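Sensor protein (Bacteroides thetaiotaomicron, PDB 2X7X) binds beta-D-fructofuranose in its periplasmic domain and, as a hybrid two-component sensor, probably relays the signal through histidine phosphorylation. Local coordinates at residues D16-H21 / K227-E232; M144-G149 / A191-N196; H195-A200 / D240-Y245; G202-A207 / M216-I221. All coordinates share one frame; numbering follows the deposited sequence.

Contact 1 (D16-H21 / K227-E232). With FRU (beta-D-fructofuranose), chain E.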
loop_
_atom_site.group_PDB
_atom_site.type_symbol
_atom_site.label_atom_id
_atom_site.label_comp_id
_atom_site.label_asym_id
_atom_site.label_seq_id
_atom_site.Cartn_x
_atom_site.Cartn_y
_atom_site.Cartn_z
ATOM N N ASP A 16 8.761 13.519 20.298
ATOM C CA ASP A 16 7.646 12.573 20.427
ATOM C C ASP A 16 6.395 13.031 19.674
ATOM O O ASP A 16 5.864 14.101 19.947
ATOM C CB ASP A 16 7.302 12.356 21.893
ATOM C CG ASP A 16 6.096 11.477 22.065
ATOM O OD1 ASP A 16 6.181 10.275 21.686
ATOM O OD2 ASP A 16 5.058 12.003 22.542
ATOM N N ASP A 17 5.934 12.196 18.745
ATOM C CA ASP A 17 4.809 12.488 17.838
ATOM C C ASP A 17 4.418 11.196 17.109
ATOM O O ASP A 17 5.016 10.148 17.350
ATOM C CB ASP A 17 5.208 13.562 16.815
ATOM C CG ASP A 17 6.592 13.304 16.197
ATOM O OD1 ASP A 17 7.445 14.215 16.297
ATOM O OD2 ASP A 17 6.840 12.200 15.640
ATOM N N SER A 18 3.453 11.272 16.193
ATOM C CA SER A 18 2.957 10.069 15.508
ATOM C C SER A 18 3.993 9.385 14.603
ATOM O O SER A 18 3.886 8.181 14.335
ATOM C CB SER A 18 1.665 10.357 14.735
ATOM O OG SER A 18 1.899 11.290 13.705
ATOM N N TRP A 19 4.987 10.149 14.144
ATOM C CA TRP A 19 6.086 9.599 13.352
ATOM C C TRP A 19 7.038 8.780 14.237
ATOM O O TRP A 19 7.295 7.612 13.956
ATOM C CB TRP A 19 6.826 10.713 12.610
ATOM C CG TRP A 19 7.783 10.198 11.582
ATOM C CD1 TRP A 19 7.530 9.980 10.263
ATOM C CD2 TRP A 19 9.147 9.818 11.798
ATOM N NE1 TRP A 19 8.656 9.492 9.640
ATOM C CE2 TRP A 19 9.660 9.383 10.562
ATOM C CE3 TRP A 19 9.987 9.807 12.923
ATOM C CZ2 TRP A 19 10.974 8.942 10.411
ATOM C CZ3 TRP A 19 11.291 9.366 12.772
ATOM C CH2 TRP A 19 11.772 8.939 11.524
ATOM N N ARG A 20 7.542 9.389 15.309
ATOM C CA ARG A 20 8.310 8.648 16.323
ATOM C C ARG A 20 7.517 7.455 16.890
ATOM O O ARG A 20 8.038 6.335 16.969
ATOM C CB ARG A 20 8.794 9.562 17.456
ATOM C CG ARG A 20 9.528 10.824 17.020
ATOM C CD ARG A 20 10.923 10.563 16.442
ATOM N NE ARG A 20 11.403 11.695 15.645
ATOM C CZ ARG A 20 12.549 11.710 14.954
ATOM N NH1 ARG A 20 12.886 12.783 14.249
ATOM N NH2 ARG A 20 13.370 10.659 14.964
ATOM N N HIS A 21 6.257 7.688 17.248
ATOM C CA HIS A 21 5.396 6.628 17.759
ATOM C C HIS A 21 5.429 5.403 16.854
ATOM O O HIS A 21 5.650 4.284 17.319
ATOM C CB HIS A 21 3.964 7.118 17.948
ATOM C CG HIS A 21 3.138 6.216 18.809
ATOM N ND1 HIS A 21 3.213 6.231 20.189
ATOM C CD2 HIS A 21 2.235 5.254 18.491
ATOM C CE1 HIS A 21 2.386 5.324 20.681
ATOM N NE2 HIS A 21 1.780 4.718 19.674
ATOM N N LYS A 227 -5.295 8.334 10.962
ATOM C CA LYS A 227 -6.038 9.579 11.184
ATOM C C LYS A 227 -5.077 10.714 11.545
ATOM O O LYS A 227 -4.096 10.490 12.247
ATOM C CB LYS A 227 -7.102 9.394 12.288
ATOM C CG LYS A 227 -8.015 10.632 12.526
ATOM C CD LYS A 227 -8.845 10.542 13.827
ATOM N N GLY A 228 -5.352 11.918 11.042
ATOM C CA GLY A 228 -4.569 13.115 11.374
ATOM C C GLY A 228 -3.222 13.261 10.664
ATOM O O GLY A 228 -2.509 14.243 10.894
ATOM N N ASN A 229 -2.870 12.303 9.802
ATOM C CA ASN A 229 -1.559 12.299 9.144
ATOM C C ASN A 229 -1.553 12.667 7.649
ATOM O O ASN A 229 -2.589 13.048 7.075
ATOM C CB ASN A 229 -0.862 10.958 9.400
ATOM C CG ASN A 229 -0.586 10.711 10.890
ATOM O OD1 ASN A 229 -0.232 11.626 11.639
ATOM N ND2 ASN A 229 -0.748 9.475 11.314
ATOM N N GLY A 230 -0.380 12.550 7.024
ATOM C CA GLY A 230 -0.158 13.010 5.647
ATOM C C GLY A 230 -1.007 12.376 4.569
ATOM O O GLY A 230 -1.618 13.069 3.754
ATOM N N LEU A 231 -1.037 11.049 4.561
ATOM C CA LEU A 231 -1.847 10.297 3.601
ATOM C C LEU A 231 -3.282 10.822 3.586
ATOM O O LEU A 231 -3.827 11.153 2.529
ATOM C CB LEU A 231 -1.811 8.810 3.936
ATOM C CG LEU A 231 -2.546 7.841 3.008
ATOM C CD1 LEU A 231 -2.138 8.010 1.530
ATOM C CD2 LEU A 231 -2.322 6.399 3.471
ATOM N N GLU A 232 -3.862 10.927 4.776
ATOM C CA GLU A 232 -5.225 11.421 4.965
ATOM C C GLU A 232 -5.402 12.845 4.437
ATOM O O GLU A 232 -6.433 13.169 3.844
ATOM C CB GLU A 232 -5.626 11.301 6.449
ATOM C CG GLU A 232 -6.909 12.028 6.852
ATOM C CD GLU A 232 -7.510 11.504 8.173
ATOM O OE1 GLU A 232 -7.686 12.303 9.133
ATOM O OE2 GLU A 232 -7.810 10.287 8.240
HETATM C C1 FRU E . 9.420 13.344 13.450
HETATM C C2 FRU E . 9.836 14.439 12.485
HETATM C C3 FRU E . 9.254 14.229 11.090
HETATM C C4 FRU E . 10.400 14.666 10.197
HETATM C C5 FRU E . 11.594 14.117 10.967
HETATM C C6 FRU E . 12.928 14.799 10.671
HETATM O O1 FRU E . 9.677 13.760 14.788
HETATM O O2 FRU E . 9.464 15.703 13.046
HETATM O O3 FRU E . 8.036 14.956 10.875
HETATM O O4 FRU E . 10.296 14.151 8.866
HETATM O O5 FRU E . 11.249 14.385 12.328
HETATM O O6 FRU E . 13.985 14.105 11.365
#
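S18 and N229 meet by one hydrogen bond across the sugar-binding cleft: S18 OG donates to N229 OD1 over 3.0 Å, approaching 34° off the carbonyl plane. The N229 amide is also held through ND2, which bonds the backbone carbonyl of P225. Beside this bridge D17 does two jobs. Its OD1 accepts the fructose hydroxyl O1 at 2.7 Å, while OD2 takes the backbone N of R20 at 2.9 Å in a straight bond (172°) and, weakly, that of W19. With CG between its backbone N and carbonyl carbon (chi1 45°), the carboxylate folds back over the helix start, bringing OD2 to the amides. D17 thus N-caps helix 18-31, which fixes the carboxylate that grips the ligand. R20 NE adds a second bond to O1, 2.8 Å long, from the guanidinium edge, and a salt bridge to D94 steadies it. The W19 indole turns one face to the sugar, CE3 lying 3.6 Å from fructose C1. Were D17 an alanine, fructose O1 would probably lose its carboxylate acceptor and the first turn its cap. A helix N terminus facing a sugar held between two lobes is characteristic of the periplasmic binding protein fold.

Contact 2 (M144-G149 / A191-N196). With FRU (beta-D-fructofuranose), chain E.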
loop_
_atom_site.group_PDB
_atom_site.type_symbol
_atom_site.label_atom_id
_atom_site.label_comp_id
_atom_site.label_asym_id
_atom_site.label_seq_id
_atom_site.Cartn_x
_atom_site.Cartn_y
_atom_site.Cartn_z
ATOM N N MET A 144 18.259 21.149 7.193
ATOM C CA MET A 144 19.356 21.643 6.377
ATOM C C MET A 144 19.271 21.082 4.960
ATOM O O MET A 144 19.228 21.838 3.981
ATOM C CB MET A 144 20.706 21.238 6.985
ATOM C CG MET A 144 21.168 22.062 8.179
ATOM S SD MET A 144 22.576 21.298 9.058
ATOM C CE MET A 144 22.572 22.370 10.494
ATOM N N GLU A 145 19.259 19.747 4.869
ATOM C CA GLU A 145 19.269 19.052 3.593
ATOM C C GLU A 145 17.964 19.260 2.826
ATOM O O GLU A 145 18.000 19.584 1.633
ATOM C CB GLU A 145 19.606 17.577 3.779
ATOM C CG GLU A 145 21.058 17.351 4.111
ATOM C CD GLU A 145 21.352 15.989 4.723
ATOM O OE1 GLU A 145 20.663 14.990 4.384
ATOM O OE2 GLU A 145 22.296 15.925 5.554
ATOM N N ARG A 146 16.817 19.125 3.488
ATOM C CA ARG A 146 15.553 19.457 2.833
ATOM C C ARG A 146 15.585 20.831 2.156
ATOM O O ARG A 146 14.942 21.036 1.128
ATOM C CB ARG A 146 14.365 19.319 3.786
ATOM C CG ARG A 146 13.938 17.871 3.948
ATOM C CD ARG A 146 13.111 17.629 5.196
ATOM N NE ARG A 146 13.115 16.215 5.547
ATOM C CZ ARG A 146 12.292 15.633 6.424
ATOM N NH1 ARG A 146 11.348 16.341 7.048
ATOM N NH2 ARG A 146 12.432 14.328 6.690
ATOM N N HIS A 147 16.357 21.759 2.704
ATOM C CA HIS A 147 16.464 23.076 2.082
ATOM C C HIS A 147 17.464 23.080 0.934
ATOM O O HIS A 147 17.169 23.612 -0.135
ATOM C CB HIS A 147 16.787 24.154 3.111
ATOM C CG HIS A 147 17.091 25.493 2.515
ATOM N ND1 HIS A 147 16.108 26.352 2.072
ATOM C CD2 HIS A 147 18.271 26.127 2.302
ATOM C CE1 HIS A 147 16.670 27.453 1.605
ATOM N NE2 HIS A 147 17.981 27.340 1.732
ATOM N N GLN A 148 18.624 22.459 1.144
ATOM C CA GLN A 148 19.710 22.477 0.158
ATOM C C GLN A 148 19.276 21.810 -1.151
ATOM O O GLN A 148 19.517 22.341 -2.244
ATOM C CB GLN A 148 20.952 21.772 0.702
ATOM C CG GLN A 148 21.746 22.542 1.723
ATOM C CD GLN A 148 22.628 21.636 2.614
ATOM O OE1 GLN A 148 23.016 22.031 3.717
ATOM N NE2 GLN A 148 22.940 20.417 2.139
ATOM N N GLY A 149 18.635 20.647 -1.017
ATOM C CA GLY A 149 18.228 19.826 -2.150
ATOM C C GLY A 149 17.165 20.542 -2.934
ATOM O O GLY A 149 17.146 20.502 -4.158
ATOM N N ALA A 191 2.939 28.361 -4.077
ATOM C CA ALA A 191 3.289 27.085 -3.457
ATOM C C ALA A 191 3.870 27.221 -2.073
ATOM O O ALA A 191 4.665 28.121 -1.794
ATOM C CB ALA A 191 4.258 26.298 -4.339
ATOM N N VAL A 192 3.486 26.283 -1.217
ATOM C CA VAL A 192 4.062 26.155 0.116
ATOM C C VAL A 192 4.844 24.856 0.160
ATOM O O VAL A 192 4.309 23.792 -0.154
ATOM C CB VAL A 192 2.943 26.176 1.215
ATOM C CG1 VAL A 192 3.528 26.094 2.619
ATOM C CG2 VAL A 192 2.112 27.435 1.058
ATOM N N TYR A 193 6.113 24.956 0.524
ATOM C CA TYR A 193 6.941 23.787 0.791
ATOM C C TYR A 193 7.089 23.691 2.288
ATOM O O TYR A 193 7.732 24.544 2.899
ATOM C CB TYR A 193 8.314 23.956 0.152
ATOM C CG TYR A 193 9.351 22.890 0.482
ATOM C CD1 TYR A 193 8.982 21.607 0.946
ATOM C CD2 TYR A 193 10.708 23.156 0.283
ATOM C CE1 TYR A 193 9.947 20.637 1.222
ATOM C CE2 TYR A 193 11.677 22.203 0.553
ATOM C CZ TYR A 193 11.306 20.953 1.016
ATOM O OH TYR A 193 12.304 20.038 1.266
ATOM N N ALA A 194 6.489 22.657 2.872
ATOM C CA ALA A 194 6.549 22.429 4.309
ATOM C C ALA A 194 7.420 21.212 4.564
ATOM O O ALA A 194 7.258 20.186 3.900
ATOM C CB ALA A 194 5.148 22.204 4.846
ATOM N N HIS A 195 8.340 21.316 5.520
ATOM C CA HIS A 195 9.310 20.235 5.778
ATOM C C HIS A 195 8.696 18.989 6.406
ATOM O O HIS A 195 9.292 17.918 6.354
ATOM C CB HIS A 195 10.509 20.730 6.604
ATOM C CG HIS A 195 11.517 21.520 5.815
ATOM N ND1 HIS A 195 12.826 21.685 6.233
ATOM C CD2 HIS A 195 11.413 22.176 4.634
ATOM C CE1 HIS A 195 13.480 22.413 5.346
ATOM N NE2 HIS A 195 12.642 22.731 4.371
ATOM N N ASN A 196 7.516 19.110 7.006
ATOM C CA ASN A 196 6.769 17.906 7.354
ATOM C C ASN A 196 5.263 18.067 7.270
ATOM O O ASN A 196 4.760 19.166 7.026
ATOM C CB ASN A 196 7.213 17.301 8.696
ATOM C CG ASN A 196 6.709 18.079 9.915
ATOM O OD1 ASN A 196 6.034 19.123 9.817
ATOM N ND2 ASN A 196 7.040 17.554 11.087
HETATM C C1 FRU E . 9.420 13.344 13.450
HETATM C C2 FRU E . 9.836 14.439 12.485
HETATM C C3 FRU E . 9.254 14.229 11.090
HETATM C C4 FRU E . 10.400 14.666 10.197
HETATM C C5 FRU E . 11.594 14.117 10.967
HETATM C C6 FRU E . 12.928 14.799 10.671
HETATM O O1 FRU E . 9.677 13.760 14.788
HETATM O O2 FRU E . 9.464 15.703 13.046
HETATM O O3 FRU E . 8.036 14.956 10.875
HETATM O O4 FRU E . 10.296 14.151 8.866
HETATM O O5 FRU E . 11.249 14.385 12.328
HETATM O O6 FRU E . 13.985 14.105 11.365
#
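R146 lies over H195 with its aliphatic root and reaches fructose with its tip. CB sits above one face of the imidazole, 3.7 Å from the ring centroid and 17° off the normal, a CH-pi contact, and the two side chains run antiparallel past one another. With CG anti to its own carbonyl carbon (chi1 -79°) and the chain extended from CG to NE, the guanidinium is carried beyond the ring to the pocket. There its edge meets one sugar oxygen in a fork: R146 NH1 donates to fructose O4 at 3.0 Å and R146 NH2 to the same atom at 3.1 Å. Y193 comes in perpendicular to R146 and uses its hydroxyl, OH donating to the backbone O of R146 over 2.8 Å from 41° out of the carbonyl plane. The H195 ring in turn leans its CD2 over a face of the Y193 ring. Next along the chain, N196 ND2 gives fructose O3 a hydrogen bond of 2.8 Å. Second-shell partners hold the pieces: N110 takes R146 NE, and E133 accepts from both H147 and H195. Helix 141-155 thereby rests on the end of strand 191-194, which runs between strands 128-135 and 217-220; Y193 also touches V117 of helix 110-124, whereas V192, alternating with it, faces helix 199-209.

Contact 3 (H195-A200 / D240-Y245); sequences HNDRIA and DATFIY. With FRU (beta-D-fructofuranose), chain E.
The loop leading into helix 199-209 comes within reach of strand 241-244 where D197 and T242 lie abreast, their CA atoms 7.5 Å apart. T242 OG1 donates to D197 OD1 over 2.6 Å, using the syn lone pair of OD1, the one facing OD2. OG1 lies anti to T242's own backbone N (chi1 -175°), which brings it to the loop. D197 OD2 is used too, by the backbone N of A223, beside the fructose-binding D222. Next door, N196 OD1 accepts the backbone N of I199 at 2.7 Å, an Asx motif just ahead of helix 199-209 that turns the amide nitrogen toward the sugar. R198 follows, its NH2 donating to fructose O2 in a straight bond of 2.7 Å, and its NH1 weakly to O3, while E171 pairs with NE. The A223 amide would probably lose its carboxylate partner to an alanine at D197, leaving T242 OG1 unlinked from the loop, free to turn to another acceptor, and the backbone next to D222 less firmly placed. The buried carboxylate is thus held by two donors, one from strand 241-244 and one from the backbone after D222, which places the loop carrying N196 and R198.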
loop_
_atom_site.group_PDB
_atom_site.type_symbol
_atom_site.label_atom_id
_atom_site.label_comp_id
_atom_site.label_asym_id
_atom_site.label_seq_id
_atom_site.Cartn_x
_atom_site.Cartn_y
_atom_site.Cartn_z
ATOM N N HIS A 195 8.340 21.316 5.520
ATOM C CA HIS A 195 9.310 20.235 5.778
ATOM C C HIS A 195 8.696 18.989 6.406
ATOM O O HIS A 195 9.292 17.918 6.354
ATOM C CB HIS A 195 10.509 20.730 6.604
ATOM C CG HIS A 195 11.517 21.520 5.815
ATOM N ND1 HIS A 195 12.826 21.685 6.233
ATOM C CD2 HIS A 195 11.413 22.176 4.634
ATOM C CE1 HIS A 195 13.480 22.413 5.346
ATOM N NE2 HIS A 195 12.642 22.731 4.371
ATOM N N ASN A 196 7.516 19.110 7.006
ATOM C CA ASN A 196 6.769 17.906 7.354
ATOM C C ASN A 196 5.263 18.067 7.270
ATOM O O ASN A 196 4.760 19.166 7.026
ATOM C CB ASN A 196 7.213 17.301 8.696
ATOM C CG ASN A 196 6.709 18.079 9.915
ATOM O OD1 ASN A 196 6.034 19.123 9.817
ATOM N ND2 ASN A 196 7.040 17.554 11.087
ATOM N N ASP A 197 4.559 16.959 7.494
ATOM C CA ASP A 197 3.100 16.892 7.397
ATOM C C ASP A 197 2.423 17.425 8.642
ATOM O O ASP A 197 1.215 17.258 8.787
ATOM C CB ASP A 197 2.641 15.448 7.183
ATOM C CG ASP A 197 3.107 14.867 5.865
ATOM O OD1 ASP A 197 3.429 15.626 4.924
ATOM O OD2 ASP A 197 3.144 13.630 5.759
ATOM N N ARG A 198 3.189 18.016 9.558
ATOM C CA ARG A 198 2.608 18.734 10.693
ATOM C C ARG A 198 2.700 20.249 10.426
ATOM O O ARG A 198 1.759 21.001 10.692
ATOM C CB ARG A 198 3.297 18.360 11.999
ATOM C CG ARG A 198 3.008 16.924 12.481
ATOM C CD ARG A 198 3.507 16.661 13.935
ATOM N NE ARG A 198 4.916 17.049 14.173
ATOM C CZ ARG A 198 5.978 16.360 13.750
ATOM N NH1 ARG A 198 5.838 15.241 13.037
ATOM N NH2 ARG A 198 7.192 16.813 14.025
ATOM N N ILE A 199 3.829 20.689 9.875
ATOM C CA ILE A 199 3.936 22.043 9.358
ATOM C C ILE A 199 2.822 22.312 8.323
ATOM O O ILE A 199 2.140 23.346 8.376
ATOM C CB ILE A 199 5.349 22.299 8.777
ATOM C CG1 ILE A 199 6.374 22.364 9.917
ATOM C CG2 ILE A 199 5.400 23.577 8.001
ATOM C CD1 ILE A 199 7.808 22.063 9.520
ATOM N N ALA A 200 2.616 21.362 7.421
ATOM C CA ALA A 200 1.730 21.565 6.265
ATOM C C ALA A 200 0.286 21.989 6.585
ATOM O O ALA A 200 -0.173 23.010 6.073
ATOM C CB ALA A 200 1.768 20.359 5.333
ATOM N N ASP A 240 -1.350 18.684 -1.600
ATOM C CA ASP A 240 -1.300 18.252 -2.978
ATOM C C ASP A 240 -0.345 17.102 -3.151
ATOM O O ASP A 240 -0.567 16.235 -3.983
ATOM C CB ASP A 240 -0.929 19.393 -3.885
ATOM C CG ASP A 240 -1.957 20.489 -3.857
ATOM O OD1 ASP A 240 -2.793 20.537 -4.787
ATOM O OD2 ASP A 240 -1.942 21.285 -2.891
ATOM N N ALA A 241 0.706 17.084 -2.343
ATOM C CA ALA A 241 1.704 16.025 -2.393
ATOM C C ALA A 241 2.448 15.934 -1.072
ATOM O O ALA A 241 2.557 16.914 -0.332
ATOM C CB ALA A 241 2.696 16.249 -3.557
ATOM N N THR A 242 2.952 14.747 -0.779
ATOM C CA THR A 242 3.873 14.559 0.328
ATOM C C THR A 242 4.818 13.403 0.012
ATOM O O THR A 242 4.512 12.561 -0.823
ATOM C CB THR A 242 3.143 14.382 1.681
ATOM O OG1 THR A 242 4.111 14.328 2.738
ATOM C CG2 THR A 242 2.266 13.117 1.685
ATOM N N PHE A 243 5.981 13.390 0.648
ATOM C CA PHE A 243 7.002 12.385 0.342
ATOM C C PHE A 243 7.182 11.439 1.493
ATOM O O PHE A 243 7.184 11.863 2.652
ATOM C CB PHE A 243 8.323 13.055 -0.043
ATOM C CG PHE A 243 8.289 13.659 -1.401
ATOM C CD1 PHE A 243 8.767 12.949 -2.496
ATOM C CD2 PHE A 243 7.703 14.910 -1.601
ATOM C CE1 PHE A 243 8.708 13.499 -3.774
ATOM C CE2 PHE A 243 7.628 15.472 -2.855
ATOM C CZ PHE A 243 8.136 14.777 -3.950
ATOM N N ILE A 244 7.292 10.154 1.177
ATOM C CA ILE A 244 7.477 9.129 2.188
ATOM C C ILE A 244 8.786 9.354 2.915
ATOM O O ILE A 244 9.851 9.336 2.300
ATOM C CB ILE A 244 7.456 7.712 1.573
ATOM C CG1 ILE A 244 6.026 7.357 1.128
ATOM C CG2 ILE A 244 8.026 6.676 2.561
ATOM C CD1 ILE A 244 5.863 5.932 0.627
ATOM N N TYR A 245 8.707 9.618 4.213
ATOM C CA TYR A 245 9.894 9.612 5.052
ATOM C C TYR A 245 9.799 8.400 5.964
ATOM O O TYR A 245 9.096 8.430 6.990
ATOM C CB TYR A 245 10.051 10.912 5.843
ATOM C CG TYR A 245 11.423 11.052 6.469
ATOM C CD1 TYR A 245 12.581 11.016 5.673
ATOM C CD2 TYR A 245 11.576 11.209 7.841
ATOM C CE1 TYR A 245 13.859 11.140 6.233
ATOM C CE2 TYR A 245 12.844 11.337 8.412
ATOM C CZ TYR A 245 13.981 11.302 7.599
ATOM O OH TYR A 245 15.247 11.434 8.138
HETATM C C1 FRU E . 9.420 13.344 13.450
HETATM C C2 FRU E . 9.836 14.439 12.485
HETATM C C3 FRU E . 9.254 14.229 11.090
HETATM C C4 FRU E . 10.400 14.666 10.197
HETATM C C5 FRU E . 11.594 14.117 10.967
HETATM C C6 FRU E . 12.928 14.799 10.671
HETATM O O1 FRU E . 9.677 13.760 14.788
HETATM O O2 FRU E . 9.464 15.703 13.046
HETATM O O3 FRU E . 8.036 14.956 10.875
HETATM O O4 FRU E . 10.296 14.151 8.866
HETATM O O5 FRU E . 11.249 14.385 12.328
HETATM O O6 FRU E . 13.985 14.105 11.365
#

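Contact 4 (G202-A207 / M216-I221). With K (potassium ion), chain F.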
loop_
_atom_site.group_PDB
_atom_site.type_symbol
_atom_site.label_atom_id
_atom_site.label_comp_id
_atom_site.label_asym_id
_atom_site.label_seq_id
_atom_site.Cartn_x
_atom_site.Cartn_y
_atom_site.Cartn_z
ATOM N N GLY A 202 -0.810 23.449 9.089
ATOM C CA GLY A 202 -0.782 24.712 9.790
ATOM C C GLY A 202 -0.752 25.854 8.806
ATOM O O GLY A 202 -1.462 26.848 8.968
ATOM N N ALA A 203 0.082 25.707 7.784
ATOM C CA ALA A 203 0.195 26.708 6.748
ATOM C C ALA A 203 -1.120 26.784 5.974
ATOM O O ALA A 203 -1.563 27.872 5.591
ATOM C CB ALA A 203 1.331 26.358 5.810
ATOM N N TYR A 204 -1.727 25.618 5.759
ATOM C CA TYR A 204 -2.946 25.508 4.993
ATOM C C TYR A 204 -4.072 26.222 5.717
ATOM O O TYR A 204 -4.845 26.975 5.102
ATOM C CB TYR A 204 -3.313 24.046 4.769
ATOM C CG TYR A 204 -4.632 23.868 4.051
ATOM C CD1 TYR A 204 -4.683 23.764 2.650
ATOM C CD2 TYR A 204 -5.837 23.792 4.767
ATOM C CE1 TYR A 204 -5.894 23.588 1.981
ATOM C CE2 TYR A 204 -7.049 23.626 4.110
ATOM C CZ TYR A 204 -7.073 23.529 2.719
ATOM O OH TYR A 204 -8.288 23.377 2.067
ATOM N N GLN A 205 -4.150 25.997 7.027
ATOM C CA GLN A 205 -5.163 26.644 7.831
ATOM C C GLN A 205 -4.951 28.165 7.884
ATOM O O GLN A 205 -5.919 28.940 7.939
ATOM C CB GLN A 205 -5.238 26.021 9.214
ATOM C CG GLN A 205 -6.217 26.710 10.107
ATOM C CD GLN A 205 -7.066 25.749 10.881
ATOM O OE1 GLN A 205 -6.595 25.096 11.828
ATOM N NE2 GLN A 205 -8.339 25.661 10.507
ATOM N N ALA A 206 -3.702 28.605 7.821
ATOM C CA ALA A 206 -3.466 30.024 7.708
ATOM C C ALA A 206 -4.050 30.552 6.389
ATOM O O ALA A 206 -4.630 31.640 6.358
ATOM C CB ALA A 206 -1.995 30.333 7.823
ATOM N N ALA A 207 -3.927 29.763 5.323
ATOM C CA ALA A 207 -4.334 30.197 3.993
ATOM C C ALA A 207 -5.850 30.166 3.876
ATOM O O ALA A 207 -6.460 31.117 3.374
ATOM C CB ALA A 207 -3.693 29.332 2.926
ATOM N N MET A 216 -2.754 28.348 -4.225
ATOM C CA MET A 216 -1.443 27.742 -4.029
ATOM C C MET A 216 -1.552 26.250 -3.756
ATOM O O MET A 216 -2.585 25.769 -3.283
ATOM C CB MET A 216 -0.701 28.436 -2.877
ATOM C CG MET A 216 -1.397 28.349 -1.524
ATOM S SD MET A 216 -0.691 29.442 -0.277
ATOM C CE MET A 216 -1.453 31.016 -0.714
ATOM N N ILE A 217 -0.489 25.521 -4.077
ATOM C CA ILE A 217 -0.412 24.102 -3.757
ATOM C C ILE A 217 0.369 23.912 -2.461
ATOM O O ILE A 217 1.174 24.782 -2.082
ATOM C CB ILE A 217 0.285 23.300 -4.876
ATOM C CG1 ILE A 217 1.721 23.806 -5.086
ATOM C CG2 ILE A 217 -0.581 23.285 -6.171
ATOM C CD1 ILE A 217 2.615 22.790 -5.725
ATOM N N PHE A 218 0.132 22.784 -1.789
ATOM C CA PHE A 218 0.804 22.469 -0.526
ATOM C C PHE A 218 1.570 21.159 -0.624
ATOM O O PHE A 218 1.005 20.122 -0.995
ATOM C CB PHE A 218 -0.192 22.428 0.645
ATOM C CG PHE A 218 -0.828 23.759 0.939
ATOM C CD1 PHE A 218 -0.319 24.585 1.952
ATOM C CD2 PHE A 218 -1.916 24.219 0.180
ATOM C CE1 PHE A 218 -0.899 25.849 2.204
ATOM C CE2 PHE A 218 -2.495 25.470 0.431
ATOM C CZ PHE A 218 -1.991 26.280 1.433
ATOM N N VAL A 219 2.864 21.215 -0.295
ATOM C CA VAL A 219 3.706 20.013 -0.300
ATOM C C VAL A 219 4.367 19.787 1.052
ATOM O O VAL A 219 4.909 20.715 1.649
ATOM C CB VAL A 219 4.756 20.033 -1.439
ATOM C CG1 VAL A 219 5.463 18.707 -1.507
ATOM C CG2 VAL A 219 4.085 20.339 -2.785
ATOM N N GLY A 220 4.291 18.553 1.542
ATOM C CA GLY A 220 4.866 18.203 2.838
ATOM C C GLY A 220 5.742 16.972 2.737
ATOM O O GLY A 220 5.958 16.449 1.644
ATOM N N ILE A 221 6.268 16.518 3.870
ATOM C CA ILE A 221 7.107 15.323 3.908
ATOM C C ILE A 221 6.662 14.465 5.083
ATOM O O ILE A 221 6.270 15.000 6.116
ATOM C CB ILE A 221 8.605 15.675 4.046
ATOM C CG1 ILE A 221 9.066 16.551 2.879
ATOM C CG2 ILE A 221 9.456 14.410 4.078
ATOM C CD1 ILE A 221 10.404 17.242 3.080
HETATM K K K F . -4.856 24.203 -2.679
HETATM O O HOH W 1 -6.473 21.234 -2.796
#
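Y204 points the edge of its ring at the face of F218 in a T-shaped pair, and a potassium ion lies beside the same phenyl ring. The ring centroids are 5.1 Å apart and the planes stand at 66°, with CD1 of Y204 poised over the CE2 side of F218. Y204 holds on with more than its ring: its CB also lies above the phenyl face, 4.2 Å from the centroid, a CH-pi contact. This double hold follows from the torsion of Y204: with CG anti to the backbone N (chi1 176°), the ring is carried alongside F218, CB and CD1 both over its face. A207 comes from another direction, at the phenyl rim, where its CB is 3.8 Å from F218 CZ, and it also touches the sulfur of M216; A203 contributes its methyl near CE1. Helix and strand are nearly antiparallel (164° between short axes whose closest approach is 9.7 Å), as befits the beta-alpha-beta crossover in which helix 199-209 links the neighbouring parallel strands 191-194 and 217-220. The metal is bound by M216 O at 2.8 Å and by the carbonyl of E213, with a water oxygen farther off at 3.4 Å from the potassium. The ion therefore draws on backbone carbonyls at the turn into the strand, whereas the two segments are joined by no hydrogen bond: between helix and strand the contact is apolar and aromatic, and M216 O at its margin serves the potassium.

Starting from the N terminus, contact 1 opens at 16-21 in the first lobe and closes only at 227-232, a long loop that joins the two lobes across the cleft. Contact 2 (144-149 with 191-196) nests inside it and ties helix 141-155 to the second lobe's sheet. Contact 3 begins where contact 2 ends, sharing H195 and N196, and closes at 240-245 beyond the end of contact 1, so contacts 1 and 3 cross. Contact 4 nests within both contact 1 and contact 3, completing the crossover between strands 191-194 and 217-220. Contacts 1, 2 and 3 all touch fructose, whereas contact 4 lies deeper in the second lobe.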